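Local coordinates for protein vinylacetyl-CoA Delta-isomerase (Nitrosopumilus maritimus SCM1, PDB 6VJR) that probably acts as a 4-hydroxybutyryl-CoA dehydratase and vinylacetyl-CoA Delta-isomerase, with FAD and a [4Fe-4S] cluster as cofactors, at residues R88-Q92 and G298-V302; K366-R371 and G449-R455; P373-S377 and Y440-M445. All coordinates share one frame; numbering follows the deposited sequence. Where two conformers were deposited one is given.

Contact 1: R88-Q92 and G298-V302; sequences RKLGQ and GLGDV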
loop_
_atom_site.group_PDB
_atom_site.type_symbol
_atom_site.label_atom_id
_atom_site.label_comp_id
_atom_site.label_asym_id
_atom_site.label_seq_id
_atom_site.Cartn_x
_atom_site.Cartn_y
_atom_site.Cartn_z
ATOM N N ARG A 88 19.925 -13.895 -10.953
ATOM C CA ARG A 88 20.108 -13.136 -9.713
ATOM C C ARG A 88 21.608 -12.885 -9.490
ATOM O O ARG A 88 22.051 -11.806 -9.099
ATOM C CB ARG A 88 19.456 -13.811 -8.507
ATOM C CG ARG A 88 19.556 -12.948 -7.256
ATOM C CD ARG A 88 18.805 -13.540 -6.123
ATOM N NE ARG A 88 18.821 -12.618 -4.976
ATOM C CZ ARG A 88 18.024 -12.729 -3.947
ATOM N NH1 ARG A 88 17.180 -13.744 -3.845
ATOM N NH2 ARG A 88 18.019 -11.818 -3.021
ATOM N N LYS A 89 22.427 -13.906 -9.762
ATOM C CA LYS A 89 23.865 -13.729 -9.617
ATOM C C LYS A 89 24.408 -12.621 -10.531
ATOM O O LYS A 89 25.226 -11.812 -10.107
ATOM C CB LYS A 89 24.579 -15.063 -9.881
ATOM C CG LYS A 89 26.065 -15.032 -9.836
ATOM C CD LYS A 89 26.587 -14.560 -8.524
ATOM C CE LYS A 89 26.370 -15.466 -7.445
ATOM N NZ LYS A 89 27.580 -15.353 -6.606
ATOM N N LEU A 90 24.017 -12.598 -11.805
ATOM C CA LEU A 90 24.486 -11.571 -12.746
ATOM C C LEU A 90 23.975 -10.193 -12.326
ATOM O O LEU A 90 24.703 -9.206 -12.442
ATOM C CB LEU A 90 24.084 -11.963 -14.168
ATOM C CG LEU A 90 24.836 -13.137 -14.788
ATOM C CD1 LEU A 90 24.092 -13.631 -16.017
ATOM C CD2 LEU A 90 26.217 -12.633 -15.095
ATOM N N GLY A 91 22.740 -10.130 -11.826
ATOM C CA GLY A 91 22.243 -8.878 -11.276
ATOM C C GLY A 91 23.130 -8.343 -10.131
ATOM O O GLY A 91 23.435 -7.143 -10.037
ATOM N N GLN A 92 23.507 -9.224 -9.215
ATOM C CA GLN A 92 24.430 -8.876 -8.142
ATOM C C GLN A 92 25.772 -8.372 -8.681
ATOM O O GLN A 92 26.362 -7.475 -8.106
ATOM C CB GLN A 92 24.678 -10.059 -7.226
ATOM C CG GLN A 92 23.489 -10.477 -6.385
ATOM C CD GLN A 92 23.826 -11.567 -5.398
ATOM O OE1 GLN A 92 24.921 -12.148 -5.403
ATOM N NE2 GLN A 92 22.901 -11.779 -4.493
ATOM N N GLY A 298 18.675 -9.352 -7.973
ATOM C CA GLY A 298 20.089 -9.085 -7.814
ATOM C C GLY A 298 20.401 -7.577 -7.753
ATOM O O GLY A 298 21.244 -7.129 -6.970
ATOM N N LEU A 299 19.707 -6.787 -8.572
ATOM C CA LEU A 299 19.814 -5.342 -8.489
ATOM C C LEU A 299 19.294 -4.840 -7.131
ATOM O O LEU A 299 19.896 -3.969 -6.513
ATOM C CB LEU A 299 19.022 -4.704 -9.624
ATOM C CG LEU A 299 19.764 -4.542 -10.940
ATOM C CD1 LEU A 299 20.244 -5.891 -11.483
ATOM C CD2 LEU A 299 18.917 -3.813 -11.923
ATOM N N GLY A 300 18.201 -5.433 -6.653
ATOM C CA GLY A 300 17.689 -5.135 -5.328
ATOM C C GLY A 300 18.733 -5.380 -4.249
ATOM O O GLY A 300 18.880 -4.569 -3.341
ATOM N N ASP A 301 19.470 -6.507 -4.357
ATOM C CA ASP A 301 20.519 -6.823 -3.391
ATOM C C ASP A 301 21.586 -5.721 -3.366
ATOM O O ASP A 301 22.042 -5.283 -2.309
ATOM C CB ASP A 301 21.177 -8.148 -3.769
ATOM C CG ASP A 301 20.289 -9.378 -3.600
ATOM O OD1 ASP A 301 19.388 -9.344 -2.738
ATOM O OD2 ASP A 301 20.518 -10.401 -4.353
ATOM N N VAL A 302 21.976 -5.236 -4.538
ATOM C CA VAL A 302 22.939 -4.136 -4.661
ATOM C C VAL A 302 22.388 -2.864 -4.004
ATOM O O VAL A 302 23.100 -2.216 -3.249
ATOM C CB VAL A 302 23.320 -3.903 -6.136
ATOM C CG1 VAL A 302 24.157 -2.645 -6.300
ATOM C CG2 VAL A 302 24.018 -5.101 -6.749
#

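Contact 2: K366-R371 and G449-R455; sequences KHNVTR and GSPQAQR. With FAD (flavin-adenine dinucleotide), chain F.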
loop_
_atom_site.group_PDB
_atom_site.type_symbol
_atom_site.label_atom_id
_atom_site.label_comp_id
_atom_site.label_asym_id
_atom_site.label_seq_id
_atom_site.Cartn_x
_atom_site.Cartn_y
_atom_site.Cartn_z
ATOM N N LYS A 366 6.095 -10.960 -12.274
ATOM C CA LYS A 366 6.213 -9.709 -13.017
ATOM C C LYS A 366 5.303 -8.632 -12.425
ATOM O O LYS A 366 5.694 -7.472 -12.359
ATOM C CB LYS A 366 5.888 -9.993 -14.482
ATOM C CG LYS A 366 5.441 -8.761 -15.218
ATOM C CD LYS A 366 6.555 -7.778 -15.526
ATOM C CE LYS A 366 5.960 -6.708 -16.344
ATOM N NZ LYS A 366 6.827 -5.593 -16.643
ATOM N N HIS A 367 4.081 -8.993 -12.036
ATOM C CA HIS A 367 3.184 -7.959 -11.506
ATOM C C HIS A 367 3.767 -7.316 -10.256
ATOM O O HIS A 367 3.658 -6.088 -10.080
ATOM C CB HIS A 367 1.754 -8.454 -11.366
ATOM C CG HIS A 367 0.746 -7.379 -11.549
ATOM N ND1 HIS A 367 0.652 -6.703 -12.750
ATOM C CD2 HIS A 367 -0.162 -6.823 -10.733
ATOM C CE1 HIS A 367 -0.360 -5.816 -12.648
ATOM N NE2 HIS A 367 -0.847 -5.865 -11.438
ATOM N N ASN A 368 4.371 -8.131 -9.381
ATOM C CA ASN A 368 5.080 -7.594 -8.233
ATOM C C ASN A 368 6.264 -6.717 -8.652
ATOM O O ASN A 368 6.576 -5.719 -7.991
ATOM C CB ASN A 368 5.410 -8.667 -7.211
ATOM C CG ASN A 368 4.174 -9.147 -6.496
ATOM O OD1 ASN A 368 3.341 -8.336 -6.051
ATOM N ND2 ASN A 368 4.029 -10.451 -6.339
ATOM N N VAL A 369 7.015 -7.180 -9.664
ATOM C CA VAL A 369 8.124 -6.405 -10.225
ATOM C C VAL A 369 7.681 -4.999 -10.654
ATOM O O VAL A 369 8.463 -4.050 -10.562
ATOM C CB VAL A 369 8.800 -7.199 -11.360
ATOM C CG1 VAL A 369 9.721 -6.376 -12.241
ATOM C CG2 VAL A 369 9.544 -8.379 -10.773
ATOM N N THR A 370 6.431 -4.846 -11.132
ATOM C CA THR A 370 5.932 -3.535 -11.590
ATOM C C THR A 370 5.743 -2.557 -10.428
ATOM O O THR A 370 5.590 -1.346 -10.683
ATOM C CB THR A 370 4.656 -3.599 -12.446
ATOM O OG1 THR A 370 3.532 -3.867 -11.599
ATOM C CG2 THR A 370 4.779 -4.585 -13.612
ATOM N N ARG A 371 5.718 -3.090 -9.199
ATOM C CA ARG A 371 5.427 -2.317 -7.991
ATOM C C ARG A 371 6.668 -2.123 -7.110
ATOM O O ARG A 371 7.007 -1.009 -6.722
ATOM C CB ARG A 371 4.317 -3.047 -7.217
ATOM C CG ARG A 371 2.982 -3.069 -7.940
ATOM C CD ARG A 371 1.957 -3.950 -7.255
ATOM N NE ARG A 371 0.636 -3.791 -7.860
ATOM C CZ ARG A 371 -0.460 -4.440 -7.500
ATOM N NH1 ARG A 371 -0.432 -5.328 -6.549
ATOM N NH2 ARG A 371 -1.615 -4.185 -8.085
ATOM N N GLY A 449 5.669 -6.676 -21.246
ATOM C CA GLY A 449 4.319 -6.161 -21.202
ATOM C C GLY A 449 4.063 -5.291 -19.976
ATOM O O GLY A 449 4.528 -5.533 -18.862
ATOM N N SER A 450 3.232 -4.286 -20.206
ATOM C CA SER A 450 2.819 -3.361 -19.177
ATOM C C SER A 450 1.958 -4.083 -18.133
ATOM O O SER A 450 1.419 -5.170 -18.396
ATOM C CB SER A 450 2.080 -2.231 -19.793
ATOM O OG SER A 450 2.796 -1.602 -20.844
ATOM N N PRO A 451 1.674 -3.475 -16.956
ATOM C CA PRO A 451 0.927 -4.147 -15.902
ATOM C C PRO A 451 -0.397 -4.754 -16.373
ATOM O O PRO A 451 -0.776 -5.864 -15.983
ATOM C CB PRO A 451 0.695 -3.053 -14.854
ATOM C CG PRO A 451 1.946 -2.192 -14.997
ATOM C CD PRO A 451 2.319 -2.258 -16.453
ATOM N N GLN A 452 -1.126 -4.038 -17.227
ATOM C CA GLN A 452 -2.458 -4.495 -17.600
ATOM C C GLN A 452 -2.382 -5.835 -18.323
ATOM O O GLN A 452 -3.302 -6.639 -18.206
ATOM C CB GLN A 452 -3.207 -3.454 -18.423
ATOM C CG GLN A 452 -4.672 -3.800 -18.659
ATOM C CD GLN A 452 -5.543 -3.782 -17.414
ATOM O OE1 GLN A 452 -5.161 -3.499 -16.260
ATOM N NE2 GLN A 452 -6.750 -4.225 -17.654
ATOM N N ALA A 453 -1.267 -6.071 -19.032
ATOM C CA ALA A 453 -1.118 -7.324 -19.771
ATOM C C ALA A 453 -1.066 -8.518 -18.818
ATOM O O ALA A 453 -1.659 -9.551 -19.111
ATOM C CB ALA A 453 0.138 -7.319 -20.613
ATOM N N GLN A 454 -0.403 -8.351 -17.663
ATOM C CA GLN A 454 -0.407 -9.393 -16.651
ATOM C C GLN A 454 -1.785 -9.636 -16.074
ATOM O O GLN A 454 -2.172 -10.775 -15.814
ATOM C CB GLN A 454 0.532 -9.262 -15.451
ATOM C CG GLN A 454 1.986 -9.294 -15.820
ATOM C CD GLN A 454 2.433 -7.877 -16.019
ATOM O OE1 GLN A 454 2.512 -7.033 -15.095
ATOM N NE2 GLN A 454 2.793 -7.680 -17.259
ATOM N N ARG A 455 -2.534 -8.544 -15.812
ATOM C CA ARG A 455 -3.860 -8.673 -15.249
ATOM C C ARG A 455 -4.782 -9.459 -16.167
ATOM O O ARG A 455 -5.527 -10.319 -15.701
ATOM C CB ARG A 455 -4.381 -7.299 -14.851
ATOM C CG ARG A 455 -3.479 -6.605 -13.829
ATOM C CD ARG A 455 -4.106 -5.302 -13.299
ATOM N NE ARG A 455 -5.089 -5.550 -12.244
ATOM C CZ ARG A 455 -4.845 -5.760 -10.949
ATOM N NH1 ARG A 455 -3.599 -5.873 -10.524
ATOM N NH2 ARG A 455 -5.865 -5.871 -10.117
HETATM P PA FAD F . 2.179 0.998 -24.679
HETATM O O1A FAD F . 1.599 -0.231 -25.246
HETATM O O2A FAD F . 2.089 2.232 -25.484
HETATM O O5B FAD F . 1.611 1.111 -23.195
HETATM C C5B FAD F . 1.283 2.387 -22.593
HETATM C C4B FAD F . 0.055 2.211 -21.749
HETATM O O4B FAD F . -1.096 2.021 -22.608
HETATM C C3B FAD F . 0.050 1.028 -20.761
HETATM O O3B FAD F . -0.622 1.393 -19.552
HETATM C C2B FAD F . -0.746 -0.037 -21.505
HETATM O O2B FAD F . -1.361 -1.040 -20.712
HETATM C C1B FAD F . -1.776 0.829 -22.235
HETATM N N9A FAD F . -2.278 0.227 -23.465
HETATM C C8A FAD F . -1.628 -0.020 -24.655
HETATM N N7A FAD F . -2.375 -0.547 -25.592
HETATM C C5A FAD F . -3.606 -0.686 -24.977
HETATM C C6A FAD F . -4.837 -1.194 -25.442
HETATM N N6A FAD F . -5.020 -1.613 -26.695
HETATM N N1A FAD F . -5.861 -1.255 -24.560
HETATM C C2A FAD F . -5.663 -0.787 -23.315
HETATM N N3A FAD F . -4.571 -0.254 -22.771
HETATM C C4A FAD F . -3.557 -0.236 -23.657
HETATM N N1 FAD F . 10.711 -5.462 -26.225
HETATM C C2 FAD F . 11.351 -6.343 -27.063
HETATM O O2 FAD F . 10.771 -6.921 -27.996
HETATM N N3 FAD F . 12.676 -6.649 -26.816
HETATM C C4 FAD F . 13.459 -6.130 -25.825
HETATM O O4 FAD F . 14.650 -6.376 -25.748
HETATM C C4X FAD F . 12.791 -5.125 -25.012
HETATM N N5 FAD F . 13.487 -4.537 -24.034
HETATM C C5X FAD F . 12.919 -3.440 -23.424
HETATM C C6 FAD F . 13.677 -2.637 -22.559
HETATM C C7 FAD F . 13.151 -1.500 -21.966
HETATM C C7M FAD F . 14.035 -0.609 -21.128
HETATM C C8 FAD F . 11.778 -1.218 -22.115
HETATM C C8M FAD F . 11.156 -0.058 -21.393
HETATM C C9 FAD F . 10.987 -2.036 -22.887
HETATM C C9A FAD F . 11.556 -3.136 -23.577
HETATM N N10 FAD F . 10.811 -3.909 -24.466
HETATM C C10 FAD F . 11.411 -4.868 -25.284
HETATM C "C1'" FAD F . 9.472 -3.395 -24.813
HETATM C "C2'" FAD F . 8.327 -3.696 -23.877
HETATM O "O2'" FAD F . 7.899 -5.035 -24.134
HETATM C "C3'" FAD F . 7.178 -2.707 -24.122
HETATM O "O3'" FAD F . 7.628 -1.457 -23.634
HETATM C "C4'" FAD F . 5.818 -3.124 -23.542
HETATM O "O4'" FAD F . 5.274 -4.233 -24.271
HETATM C "C5'" FAD F . 4.805 -1.994 -23.553
HETATM O "O5'" FAD F . 4.627 -1.526 -24.880
HETATM P P FAD F . 4.807 -0.021 -25.235
HETATM O O1P FAD F . 6.113 0.494 -24.820
HETATM O O2P FAD F . 4.408 0.126 -26.643
HETATM O O3P FAD F . 3.751 0.793 -24.346
#

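Contact 3: P373-S377 and Y440-M445; sequences PYEIS and YLTESM. With FE (Fe (III) ion), chain I; FAD (flavin-adenine dinucleotide), chain F; SF4 (iron/sulfur cluster), chain E.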
loop_
_atom_site.group_PDB
_atom_site.type_symbol
_atom_site.label_atom_id
_atom_site.label_comp_id
_atom_site.label_asym_id
_atom_site.label_seq_id
_atom_site.Cartn_x
_atom_site.Cartn_y
_atom_site.Cartn_z
ATOM N N PRO A 373 10.142 -2.518 -7.029
ATOM C CA PRO A 373 11.365 -1.733 -7.248
ATOM C C PRO A 373 11.161 -0.256 -6.913
ATOM O O PRO A 373 12.094 0.401 -6.446
ATOM C CB PRO A 373 11.743 -2.013 -8.707
ATOM C CG PRO A 373 11.177 -3.418 -8.899
ATOM C CD PRO A 373 9.829 -3.369 -8.198
ATOM N N TYR A 374 9.967 0.256 -7.234
ATOM C CA TYR A 374 9.664 1.651 -6.956
ATOM C C TYR A 374 9.713 1.946 -5.464
ATOM O O TYR A 374 10.172 3.007 -5.055
ATOM C CB TYR A 374 8.361 2.032 -7.617
ATOM C CG TYR A 374 8.414 2.147 -9.136
ATOM C CD1 TYR A 374 8.229 1.031 -9.943
ATOM C CD2 TYR A 374 8.667 3.347 -9.772
ATOM C CE1 TYR A 374 8.264 1.118 -11.324
ATOM C CE2 TYR A 374 8.690 3.467 -11.145
ATOM C CZ TYR A 374 8.553 2.324 -11.928
ATOM O OH TYR A 374 8.510 2.376 -13.285
ATOM N N GLU A 375 9.257 1.006 -4.649
ATOM C CA GLU A 375 9.281 1.188 -3.208
ATOM C C GLU A 375 10.691 1.006 -2.638
ATOM O O GLU A 375 11.154 1.705 -1.711
ATOM C CB GLU A 375 8.288 0.240 -2.574
ATOM C CG GLU A 375 8.184 0.419 -1.046
ATOM C CD GLU A 375 7.763 1.762 -0.460
ATOM O OE1 GLU A 375 7.435 2.658 -1.245
ATOM O OE2 GLU A 375 7.826 1.944 0.789
ATOM N N ILE A 376 11.425 -0.002 -3.153
ATOM C CA ILE A 376 12.791 -0.206 -2.702
ATOM C C ILE A 376 13.611 1.052 -2.986
ATOM O O ILE A 376 14.434 1.505 -2.155
ATOM C CB ILE A 376 13.334 -1.492 -3.363
ATOM C CG1 ILE A 376 12.571 -2.762 -2.900
ATOM C CG2 ILE A 376 14.816 -1.656 -3.084
ATOM C CD1 ILE A 376 12.872 -4.010 -3.696
ATOM N N SER A 377 13.393 1.654 -4.153
ATOM C CA SER A 377 14.094 2.870 -4.511
ATOM C C SER A 377 13.730 4.029 -3.589
ATOM O O SER A 377 14.609 4.791 -3.180
ATOM C CB SER A 377 13.798 3.221 -5.940
ATOM O OG SER A 377 14.367 2.249 -6.790
ATOM N N TYR A 440 15.967 -0.653 -13.750
ATOM C CA TYR A 440 15.461 -1.135 -12.481
ATOM C C TYR A 440 13.984 -0.750 -12.292
ATOM O O TYR A 440 13.215 -1.505 -11.699
ATOM C CB TYR A 440 16.345 -0.634 -11.338
ATOM C CG TYR A 440 15.985 -1.226 -9.992
ATOM C CD1 TYR A 440 15.934 -2.584 -9.796
ATOM C CD2 TYR A 440 15.572 -0.431 -8.945
ATOM C CE1 TYR A 440 15.595 -3.137 -8.578
ATOM C CE2 TYR A 440 15.221 -0.982 -7.719
ATOM C CZ TYR A 440 15.167 -2.337 -7.538
ATOM O OH TYR A 440 14.793 -2.892 -6.351
ATOM N N LEU A 441 13.620 0.437 -12.749
ATOM C CA LEU A 441 12.272 0.951 -12.595
ATOM C C LEU A 441 11.471 0.753 -13.869
ATOM O O LEU A 441 10.553 -0.070 -13.890
ATOM C CB LEU A 441 12.258 2.408 -12.117
ATOM C CG LEU A 441 12.958 2.673 -10.797
ATOM C CD1 LEU A 441 12.815 4.152 -10.395
ATOM C CD2 LEU A 441 12.439 1.768 -9.714
ATOM N N THR A 442 11.782 1.498 -14.929
ATOM C CA THR A 442 10.874 1.512 -16.056
ATOM C C THR A 442 10.823 0.184 -16.829
ATOM O O THR A 442 9.749 -0.192 -17.322
ATOM C CB THR A 442 11.210 2.719 -16.938
ATOM O OG1 THR A 442 11.374 3.888 -16.124
ATOM C CG2 THR A 442 10.055 2.997 -17.884
ATOM N N GLU A 443 11.942 -0.548 -16.939
ATOM C CA GLU A 443 11.872 -1.838 -17.591
ATOM C C GLU A 443 11.160 -2.850 -16.686
ATOM O O GLU A 443 10.443 -3.710 -17.174
ATOM C CB GLU A 443 13.248 -2.346 -17.987
ATOM C CG GLU A 443 13.110 -3.370 -19.103
ATOM C CD GLU A 443 13.111 -4.799 -18.699
ATOM O OE1 GLU A 443 13.588 -5.049 -17.555
ATOM O OE2 GLU A 443 12.732 -5.635 -19.551
ATOM N N SER A 444 11.280 -2.712 -15.359
ATOM C CA SER A 444 10.453 -3.504 -14.453
ATOM C C SER A 444 8.969 -3.280 -14.750
ATOM O O SER A 444 8.137 -4.182 -14.711
ATOM C CB SER A 444 10.801 -3.234 -12.986
ATOM O OG SER A 444 12.093 -3.746 -12.700
ATOM N N MET A 445 8.595 -2.027 -15.013
ATOM C CA MET A 445 7.229 -1.681 -15.356
ATOM C C MET A 445 6.760 -2.294 -16.679
ATOM O O MET A 445 5.661 -2.862 -16.714
ATOM C CB MET A 445 7.112 -0.150 -15.427
ATOM C CG MET A 445 5.743 0.430 -15.837
ATOM S SD MET A 445 4.412 -0.055 -14.750
ATOM C CE MET A 445 4.761 0.964 -13.313
HETATM FE FE FE I . 12.688 -7.560 -19.887
HETATM P PA FAD F . 2.179 0.998 -24.679
HETATM O O1A FAD F . 1.599 -0.231 -25.246
HETATM O O2A FAD F . 2.089 2.232 -25.484
HETATM O O5B FAD F . 1.611 1.111 -23.195
HETATM C C5B FAD F . 1.283 2.387 -22.593
HETATM C C4B FAD F . 0.055 2.211 -21.749
HETATM O O4B FAD F . -1.096 2.021 -22.608
HETATM C C3B FAD F . 0.050 1.028 -20.761
HETATM O O3B FAD F . -0.622 1.393 -19.552
HETATM C C2B FAD F . -0.746 -0.037 -21.505
HETATM O O2B FAD F . -1.361 -1.040 -20.712
HETATM C C1B FAD F . -1.776 0.829 -22.235
HETATM N N9A FAD F . -2.278 0.227 -23.465
HETATM C C8A FAD F . -1.628 -0.020 -24.655
HETATM N N7A FAD F . -2.375 -0.547 -25.592
HETATM C C5A FAD F . -3.606 -0.686 -24.977
HETATM C C6A FAD F . -4.837 -1.194 -25.442
HETATM N N6A FAD F . -5.020 -1.613 -26.695
HETATM N N1A FAD F . -5.861 -1.255 -24.560
HETATM C C2A FAD F . -5.663 -0.787 -23.315
HETATM N N3A FAD F . -4.571 -0.254 -22.771
HETATM C C4A FAD F . -3.557 -0.236 -23.657
HETATM N N1 FAD F . 10.711 -5.462 -26.225
HETATM C C2 FAD F . 11.351 -6.343 -27.063
HETATM O O2 FAD F . 10.771 -6.921 -27.996
HETATM N N3 FAD F . 12.676 -6.649 -26.816
HETATM C C4 FAD F . 13.459 -6.130 -25.825
HETATM O O4 FAD F . 14.650 -6.376 -25.748
HETATM C C4X FAD F . 12.791 -5.125 -25.012
HETATM N N5 FAD F . 13.487 -4.537 -24.034
HETATM C C5X FAD F . 12.919 -3.440 -23.424
HETATM C C6 FAD F . 13.677 -2.637 -22.559
HETATM C C7 FAD F . 13.151 -1.500 -21.966
HETATM C C7M FAD F . 14.035 -0.609 -21.128
HETATM C C8 FAD F . 11.778 -1.218 -22.115
HETATM C C8M FAD F . 11.156 -0.058 -21.393
HETATM C C9 FAD F . 10.987 -2.036 -22.887
HETATM C C9A FAD F . 11.556 -3.136 -23.577
HETATM N N10 FAD F . 10.811 -3.909 -24.466
HETATM C C10 FAD F . 11.411 -4.868 -25.284
HETATM C "C1'" FAD F . 9.472 -3.395 -24.813
HETATM C "C2'" FAD F . 8.327 -3.696 -23.877
HETATM O "O2'" FAD F . 7.899 -5.035 -24.134
HETATM C "C3'" FAD F . 7.178 -2.707 -24.122
HETATM O "O3'" FAD F . 7.628 -1.457 -23.634
HETATM C "C4'" FAD F . 5.818 -3.124 -23.542
HETATM O "O4'" FAD F . 5.274 -4.233 -24.271
HETATM C "C5'" FAD F . 4.805 -1.994 -23.553
HETATM O "O5'" FAD F . 4.627 -1.526 -24.880
HETATM P P FAD F . 4.807 -0.021 -25.235
HETATM O O1P FAD F . 6.113 0.494 -24.820
HETATM O O2P FAD F . 4.408 0.126 -26.643
HETATM O O3P FAD F . 3.751 0.793 -24.346
HETATM FE FE1 SF4 E . 15.402 -8.397 -18.825
HETATM FE FE2 SF4 E . 16.771 -8.178 -16.452
HETATM FE FE3 SF4 E . 17.895 -7.375 -18.657
HETATM FE FE4 SF4 E . 17.696 -10.005 -18.162
HETATM S S1 SF4 E . 18.992 -8.537 -17.074
HETATM S S2 SF4 E . 17.189 -8.922 -20.185
HETATM S S3 SF4 E . 15.588 -10.044 -17.166
HETATM S S4 SF4 E . 15.970 -6.512 -17.802
#

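Contact 1: R88-Q92 and G298-V302
Arg88 holds CG opposite its backbone N (chi1 -175°) and runs extended from there to NE, while Asp301 has its carboxylate beside its own backbone N; these two choices bring guanidinium and carboxylate together side-on between two helices. The flat groups lie nearly in one plane, 14° apart. Arg88 NE donates to Asp301 OD2 at 2.9 Å and Arg88 NH2 to Asp301 OD1 at 2.8 Å, each bond meeting the syn lone pair of its oxygen, so two nitrogens grip the carboxylate, which probably fixes its rotation. Gln92, extended beyond CG, adds a third bond: NE2 reaches Asp301 OD2 at 2.8 Å, almost straight, in the plane of its own amide but well above that of the carboxylate. OD2 thus takes two donors from different directions, which probably goes far to balance the buried charge. Next to this polar cluster the backbones nearly touch. Gly91 CA and Gly298 CA are 4.1 Å apart, and the axes of the short helical segments, running 35° from parallel, approach to 7.4 Å. Such closeness depends on glycine, because a beta carbon on Gly298 would collide with Arg88 O and Gln92 N; instead Gly298 CA makes a CA-H...O contact with Arg88 O at 3.6 Å. Leu299 CD1 rests on Gly91 CA, and Val302 CG2 on Gln92 O. The arginine also pairs with Glu334 and lies by Phe337 in a cation-pi contact, and Gln92 OE1 bonds Tyr466 OH of the second subunit. Leu299 is close to the iron-sulfur cluster. Helix 77-94 is backed by helix 36-51 at Leu90, helix 320-345 touches Arg88 and Asp301, and Met431 of helix 418-432 packs on Leu299 and Val302.

Contact 2: K366-R371 and G449-R455
His367 and Gln454 join the C-terminal part of helix 359-369 to the first turns of helix 451-461, within the helical region assigned to the acyl-CoA dehydrogenase clan. The imidazole is held at both nitrogens. ND1 of His367 donates to Gln454 OE1 at 3.0 Å, nearly straight (175°) and in the ring plane. On the other nitrogen, Arg455 NH1 donates a hydrogen bond to His367 NE2 at 2.9 Å, tilted 32° from that plane, so ring orientation is fixed with one nitrogen donating and one accepting. Between the two bonds, His367 CE1 faces Pro451 O at 3.4 Å with its edge. Thr370 CG2 lies against Pro451 CG and close to Gln454 OE1. One layer out, Arg371 spreads a guanidinium face over His367 CD2, and Arg371 NH2 comes within 3.6 Å of Arg455 NH1. Glu328 of the second subunit bridges these two like charges, one carboxylate oxygen to each arginine, while Asp324 of that subunit pairs with Arg455 NE. On the FAD side, Ser450 OG is bonded to His446 ND1 and sits 3.4 Å from FAD C5'. The bend of Gln454 at chi2 (93°) turns its amide back toward the helix start, where Gln454 NE2 donates to Gly449 O at 3.2 Å from above the carbonyl plane.

Contact 3: P373-S377 and Y440-M445
The helix that carries the iron ligand Glu443 packs through Tyr440 and Leu441 against Pro373 and Tyr374 of helix 372-384, the two short segments running nearly antiparallel (165°). Each side offers one aromatic ring to an aliphatic group of the other. Pro373 CB sits over a face of Tyr440, 3.8 Å from the ring centroid, as a CH-pi contact. In the reverse sense Leu441 CD2 lies over the centre of one face of Tyr374, 4.1 Å from that centroid, a second CH-pi contact, and Leu441 CB lies 3.7 Å from Tyr374 CZ. Tyr440 gets there with CG opposite its backbone N (chi1 -173°), which sends the ring across the partner helix, its OH reaching Ile376 CD1 at 3.5 Å. In one of its two modelled conformers, Ser377 OG approaches the edge of this ring. The pairing belongs to the mostly helical C-terminal region, of the acyl-CoA dehydrogenase clan, and helix 437-446 contains a wider pi-type turn at 440-443. Tyr440 O, facing Pro373 CB, also accepts from Ser444 OG at 2.7 Å, the hydroxyl standing above the carbonyl plane. Beyond the ring, Tyr374 OH is hydrogen-bonded to Gln381 of the third subunit, a residue that Thr442 OG1 also engages, and Met445 CE lies 4.0 Å from Tyr374 CE1. Replacing Tyr374 by an alanine would probably leave Leu441 CD2 and Met445 CE facing a gap and Gln381 of the third subunit with one of its two hydroxyl partners gone. On the far side of the same helix, away from helix 372-384, Glu443 OE2 binds the iron(III) ion at 1.9 Å alongside His289 and Tyr293, Glu443 OE1 pairs with Lys296, and Glu443 CG packs 3.4 Å from FAD C7.

In the fold
Contact 1 closes first along the chain; contact 2 then opens with helix 359-369, and contact 3, on helices 372-384 and 437-446, lies wholly within the loop between its two ends. Contacts 2 and 3 have centres about 11 Å apart and use consecutive helices on both sides, touching where Lys366 NZ meets Ser444 O and Pro451 packs on Met445. Contact 1, whose centre is about 13 Å from that of contact 3, joins it through Leu299 and Tyr440, but stays about 10 Å clear of contact 2 at the nearest atoms. Together they tie helix 77-94, from the N-terminal family region, to the C-terminal helices around the FAD, iron and cluster sites, beside two neighbouring subunits.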